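Long-range contact in endoglucanase (Clostridium thermocellum, PDB 2C4X), which probably hydrolyses cellulose as a large cellulosomal enzyme, this piece being its C-terminal PKD domain and CBM44, a carbohydrate-binding module that recognises beta-glucan chains and xyloglucan: residues A96-G108 and E242-E254. The protein carries 1 engineered substitution. Sequence-based numbering, arbitrary orientation.
Sequences ATGDNSKFNFEDG and EFTIYVDAIDWLE. With CA (calcium ion), chain C; EDO (1,2-ethanediol), chain E.
Phe103 and Ile250 form a single antiparallel bridge of the hydrogen-bonded type: Phe103 N gives a nearly straight bond to Ile250 O (2.8 Å, 167°), whereas the return bond from Ile250 N to Phe103 O is weak. Next to it, Lys102 N donates to Asp251 OD1 (3.1 Å) from above the carboxylate plane. The Lys102 chain is bent at chi2 and chi4. Its CG lies over one face of the Trp252 indole, 3.7 Å from the centroid of the five-membered ring and 18° off the normal, a CH-pi contact, and the second bend brings NZ to Trp252 O (3.2 Å). Phe103 meets the same indole rim to rim, CE2 against CH2 at 3.5 Å, with planes at 52°. These contacts tie the connection from strand 84-93, in the PKD sheet, to strand 114-117 of the beta-sandwich onto the sandwich's last strand, central in its sheet between strands 137-145 and 165-172. A calcium ion bridges the two segments: Asp248 chelates it through both OD1 and OD2, loop 96-108 supplies Asp99 OD2 (2.5 Å), Asn104 O and Glu106 OE2, and the backbone carbonyl oxygens of Lys133 and Arg136 complete the site. Asp248 OD2 is also hydrogen-bonded to Phe132. Asp99 OD1 accepts from Ser101 N above its plane, in an Asx turn, and from Ser101 OG (2.6 Å) on its syn lone pair; with the metal on OD2, these bonds hold the carboxylate's rotation. Ser101 OG also packs on Ala249 CB at 3.3 Å.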
loop_
_atom_site.group_PDB
_atom_site.type_symbol
_atom_site.label_atom_id
_atom_site.label_comp_id
_atom_site.label_asym_id
_atom_site.label_seq_id
_atom_site.Cartn_x
_atom_site.Cartn_y
_atom_site.Cartn_z
ATOM N N ALA A 96 4.475 -1.690 -12.847
ATOM C CA ALA A 96 4.188 -2.958 -13.535
ATOM C C ALA A 96 5.130 -4.058 -13.076
ATOM O O ALA A 96 4.717 -5.212 -12.943
ATOM C CB ALA A 96 4.269 -2.793 -15.044
ATOM N N THR A 97 6.390 -3.693 -12.851
ATOM C CA THR A 97 7.411 -4.610 -12.354
ATOM C C THR A 97 8.213 -3.888 -11.288
ATOM O O THR A 97 8.141 -2.665 -11.168
ATOM C CB THR A 97 8.378 -5.084 -13.474
ATOM O OG1 THR A 97 9.051 -3.953 -14.044
ATOM C CG2 THR A 97 7.631 -5.833 -14.582
ATOM N N GLY A 98 8.986 -4.638 -10.516
ATOM C CA GLY A 98 9.807 -4.041 -9.469
ATOM C C GLY A 98 9.024 -3.650 -8.226
ATOM O O GLY A 98 7.805 -3.826 -8.157
ATOM N N ASP A 99 9.742 -3.107 -7.249
ATOM C CA ASP A 99 9.190 -2.776 -5.943
ATOM C C ASP A 99 10.023 -1.633 -5.376
ATOM O O ASP A 99 11.183 -1.827 -5.006
ATOM C CB ASP A 99 9.265 -4.010 -5.037
ATOM C CG ASP A 99 8.621 -3.802 -3.670
ATOM O OD1 ASP A 99 8.199 -2.677 -3.325
ATOM O OD2 ASP A 99 8.547 -4.800 -2.923
ATOM N N ASN A 100 9.431 -0.441 -5.340
ATOM C CA ASN A 100 10.105 0.757 -4.840
ATOM C C ASN A 100 9.795 1.051 -3.362
ATOM O O ASN A 100 10.017 2.168 -2.884
ATOM C CB ASN A 100 9.768 1.974 -5.721
ATOM C CG ASN A 100 10.251 1.814 -7.156
ATOM O OD1 ASN A 100 9.527 2.135 -8.114
ATOM N ND2 ASN A 100 11.481 1.318 -7.319
ATOM N N SER A 101 9.289 0.047 -2.646
ATOM C CA SER A 101 8.998 0.172 -1.216
ATOM C C SER A 101 10.251 0.511 -0.421
ATOM O O SER A 101 11.370 0.178 -0.832
ATOM C CB SER A 101 8.409 -1.128 -0.671
ATOM O OG SER A 101 7.153 -1.399 -1.262
ATOM N N LYS A 102 10.053 1.171 0.716
ATOM C CA LYS A 102 11.128 1.429 1.677
ATOM C C LYS A 102 11.857 0.131 2.032
ATOM O O LYS A 102 13.087 0.099 2.080
ATOM C CB LYS A 102 10.578 2.119 2.940
ATOM C CG LYS A 102 10.103 3.567 2.717
ATOM C CD LYS A 102 11.273 4.509 2.469
ATOM C CE LYS A 102 10.828 5.948 2.302
ATOM N NZ LYS A 102 10.097 6.163 1.022
ATOM N N PHE A 103 11.095 -0.931 2.282
ATOM C CA PHE A 103 11.661 -2.275 2.417
ATOM C C PHE A 103 11.059 -3.190 1.362
ATOM O O PHE A 103 9.932 -3.673 1.499
ATOM C CB PHE A 103 11.494 -2.810 3.839
ATOM C CG PHE A 103 12.405 -2.143 4.830
ATOM C CD1 PHE A 103 13.729 -2.569 4.970
ATOM C CD2 PHE A 103 11.957 -1.068 5.592
ATOM C CE1 PHE A 103 14.592 -1.947 5.872
ATOM C CE2 PHE A 103 12.814 -0.435 6.506
ATOM C CZ PHE A 103 14.135 -0.873 6.636
ATOM N N ASN A 104 11.826 -3.389 0.292
ATOM C CA ASN A 104 11.347 -4.067 -0.912
ATOM C C ASN A 104 11.998 -5.425 -1.141
ATOM O O ASN A 104 11.473 -6.257 -1.898
ATOM C CB ASN A 104 11.544 -3.163 -2.133
ATOM C CG ASN A 104 12.989 -2.715 -2.309
ATOM O OD1 ASN A 104 13.870 -3.520 -2.629
ATOM N ND2 ASN A 104 13.235 -1.422 -2.116
ATOM N N PHE A 105 13.151 -5.612 -0.500
ATOM C CA PHE A 105 13.904 -6.873 -0.472
ATOM C C PHE A 105 14.395 -7.381 -1.840
ATOM O O PHE A 105 14.783 -8.544 -1.977
ATOM C CB PHE A 105 13.132 -7.942 0.307
ATOM C CG PHE A 105 12.711 -7.484 1.670
ATOM C CD1 PHE A 105 13.658 -7.337 2.687
ATOM C CD2 PHE A 105 11.382 -7.159 1.933
ATOM C CE1 PHE A 105 13.291 -6.892 3.953
ATOM C CE2 PHE A 105 10.996 -6.715 3.204
ATOM C CZ PHE A 105 11.952 -6.579 4.213
ATOM N N GLU A 106 14.421 -6.489 -2.827
ATOM C CA GLU A 106 14.811 -6.846 -4.197
ATOM C C GLU A 106 16.323 -6.988 -4.387
ATOM O O GLU A 106 16.776 -7.504 -5.417
ATOM C CB GLU A 106 14.229 -5.849 -5.217
ATOM C CG GLU A 106 12.698 -5.691 -5.155
ATOM C CD GLU A 106 11.952 -6.975 -5.496
ATOM O OE1 GLU A 106 12.280 -7.622 -6.508
ATOM O OE2 GLU A 106 11.027 -7.344 -4.748
ATOM N N ASP A 107 17.103 -6.534 -3.404
ATOM C CA ASP A 107 18.561 -6.680 -3.463
ATOM C C ASP A 107 19.053 -8.025 -2.905
ATOM O O ASP A 107 20.257 -8.289 -2.888
ATOM C CB ASP A 107 19.278 -5.493 -2.792
ATOM C CG ASP A 107 19.071 -5.437 -1.277
ATOM O OD1 ASP A 107 18.374 -6.306 -0.702
ATOM O OD2 ASP A 107 19.614 -4.500 -0.652
ATOM N N GLY A 108 18.119 -8.864 -2.453
ATOM C CA GLY A 108 18.441 -10.214 -1.980
ATOM C C GLY A 108 18.853 -10.284 -0.518
ATOM O O GLY A 108 19.153 -11.361 0.003
ATOM N N GLU A 242 5.110 -25.656 13.508
ATOM C CA GLU A 242 5.942 -24.875 12.606
ATOM C C GLU A 242 5.073 -24.226 11.530
ATOM O O GLU A 242 4.185 -24.872 10.962
ATOM C CB GLU A 242 7.018 -25.758 11.970
ATOM C CG GLU A 242 8.094 -24.994 11.191
ATOM C CD GLU A 242 9.147 -25.921 10.578
ATOM O OE1 GLU A 242 8.887 -27.140 10.453
ATOM O OE2 GLU A 242 10.242 -25.430 10.220
ATOM N N PHE A 243 5.322 -22.942 11.276
ATOM C CA PHE A 243 4.563 -22.171 10.292
ATOM C C PHE A 243 5.436 -21.117 9.605
ATOM O O PHE A 243 6.453 -20.675 10.158
ATOM C CB PHE A 243 3.317 -21.529 10.932
ATOM C CG PHE A 243 3.618 -20.614 12.099
ATOM C CD1 PHE A 243 3.749 -21.123 13.391
ATOM C CD2 PHE A 243 3.752 -19.244 11.907
ATOM C CE1 PHE A 243 4.022 -20.284 14.469
ATOM C CE2 PHE A 243 4.029 -18.399 12.975
ATOM C CZ PHE A 243 4.158 -18.921 14.265
ATOM N N THR A 244 5.032 -20.712 8.404
ATOM C CA THR A 244 5.816 -19.765 7.622
ATOM C C THR A 244 5.009 -18.541 7.221
ATOM O O THR A 244 3.958 -18.641 6.579
ATOM C CB THR A 244 6.482 -20.440 6.387
ATOM O OG1 THR A 244 7.419 -21.418 6.847
ATOM C CG2 THR A 244 7.230 -19.414 5.543
ATOM N N ILE A 245 5.522 -17.384 7.626
ATOM C CA ILE A 245 4.928 -16.095 7.295
ATOM C C ILE A 245 5.808 -15.414 6.255
ATOM O O ILE A 245 7.029 -15.530 6.300
ATOM C CB ILE A 245 4.765 -15.234 8.574
ATOM C CG1 ILE A 245 3.580 -15.753 9.398
ATOM C CG2 ILE A 245 4.593 -13.750 8.241
ATOM C CD1 ILE A 245 3.668 -15.438 10.863
ATOM N N TYR A 246 5.176 -14.735 5.300
ATOM C CA TYR A 246 5.903 -13.951 4.312
ATOM C C TYR A 246 5.654 -12.468 4.546
ATOM O O TYR A 246 4.544 -12.060 4.900
ATOM C CB TYR A 246 5.508 -14.358 2.891
ATOM C CG TYR A 246 5.829 -15.799 2.562
ATOM C CD1 TYR A 246 4.956 -16.824 2.917
ATOM C CD2 TYR A 246 7.011 -16.137 1.907
ATOM C CE1 TYR A 246 5.250 -18.155 2.625
ATOM C CE2 TYR A 246 7.311 -17.463 1.608
ATOM C CZ TYR A 246 6.423 -18.467 1.968
ATOM O OH TYR A 246 6.702 -19.783 1.671
ATOM N N VAL A 247 6.705 -11.676 4.367
ATOM C CA VAL A 247 6.673 -10.237 4.628
ATOM C C VAL A 247 7.360 -9.518 3.478
ATOM O O VAL A 247 8.458 -9.894 3.073
ATOM C CB VAL A 247 7.402 -9.863 5.950
ATOM C CG1 VAL A 247 7.329 -8.359 6.200
ATOM C CG2 VAL A 247 6.821 -10.641 7.141
ATOM N N ASP A 248 6.714 -8.480 2.957
ATOM C CA ASP A 248 7.270 -7.747 1.821
ATOM C C ASP A 248 6.675 -6.367 1.743
ATOM O O ASP A 248 5.603 -6.119 2.298
ATOM C CB ASP A 248 7.006 -8.486 0.496
ATOM C CG ASP A 248 7.835 -7.938 -0.661
ATOM O OD1 ASP A 248 8.881 -7.298 -0.406
ATOM O OD2 ASP A 248 7.452 -8.142 -1.837
ATOM N N ALA A 249 7.390 -5.481 1.053
ATOM C CA ALA A 249 6.876 -4.179 0.637
ATOM C C ALA A 249 6.386 -3.332 1.811
ATOM O O ALA A 249 5.300 -2.735 1.755
ATOM C CB ALA A 249 5.786 -4.340 -0.435
ATOM N N ILE A 250 7.189 -3.292 2.874
ATOM C CA ILE A 250 6.956 -2.354 3.977
ATOM C C ILE A 250 7.288 -0.955 3.462
ATOM O O ILE A 250 8.377 -0.717 2.925
ATOM C CB ILE A 250 7.786 -2.689 5.234
ATOM C CG1 ILE A 250 7.543 -4.143 5.658
ATOM C CG2 ILE A 250 7.434 -1.737 6.375
ATOM C CD1 ILE A 250 8.532 -4.658 6.700
ATOM N N ASP A 251 6.332 -0.044 3.596
ATOM C CA ASP A 251 6.410 1.229 2.896
ATOM C C ASP A 251 5.819 2.385 3.694
ATOM O O ASP A 251 4.907 2.200 4.506
ATOM C CB ASP A 251 5.691 1.114 1.544
ATOM C CG ASP A 251 6.239 2.071 0.507
ATOM O OD1 ASP A 251 7.333 2.641 0.728
ATOM O OD2 ASP A 251 5.577 2.247 -0.539
ATOM N N TRP A 252 6.360 3.574 3.451
ATOM C CA TRP A 252 5.828 4.814 4.010
ATOM C C TRP A 252 6.306 5.984 3.158
ATOM O O TRP A 252 7.161 5.811 2.280
ATOM C CB TRP A 252 6.233 5.001 5.481
ATOM C CG TRP A 252 7.714 5.073 5.702
ATOM C CD1 TRP A 252 8.510 6.187 5.599
ATOM C CD2 TRP A 252 8.584 3.989 6.057
ATOM N NE1 TRP A 252 9.818 5.856 5.866
ATOM C CE2 TRP A 252 9.893 4.516 6.152
ATOM C CE3 TRP A 252 8.383 2.622 6.308
ATOM C CZ2 TRP A 252 11.000 3.722 6.482
ATOM C CZ3 TRP A 252 9.486 1.833 6.641
ATOM C CH2 TRP A 252 10.775 2.390 6.724
ATOM N N LEU A 253 5.754 7.165 3.433
ATOM C CA LEU A 253 6.080 8.381 2.702
ATOM C C LEU A 253 7.125 9.237 3.404
ATOM O O LEU A 253 7.137 9.337 4.629
ATOM C CB LEU A 253 4.813 9.217 2.483
ATOM C CG LEU A 253 3.770 8.734 1.469
ATOM C CD1 LEU A 253 2.406 9.357 1.770
ATOM C CD2 LEU A 253 4.200 9.043 0.035
ATOM N N GLU A 254 7.974 9.872 2.596
ATOM C CA GLU A 254 9.009 10.836 3.028
ATOM C C GLU A 254 10.248 10.134 3.574
ATOM O O GLU A 254 11.239 9.984 2.852
ATOM C CB GLU A 254 8.480 11.888 4.025
ATOM C CG GLU A 254 7.287 12.706 3.525
ATOM C CD GLU A 254 7.302 14.162 3.999
ATOM O OE1 GLU A 254 8.311 14.602 4.596
ATOM O OE2 GLU A 254 6.303 14.878 3.758
HETATM CA CA CA C . 9.483 -7.114 -2.901
HETATM C C1 EDO E . 17.116 -4.084 1.518
HETATM O O1 EDO E . 16.743 -5.463 1.347
HETATM C C2 EDO E . 15.902 -3.256 1.919
HETATM O O2 EDO E . 14.807 -3.583 1.066
HETATM O O HOH W 1 9.355 4.634 -1.102
HETATM O O HOH W 2 4.563 -0.034 -1.547
HETATM O O HOH W 3 8.747 8.384 -0.088
#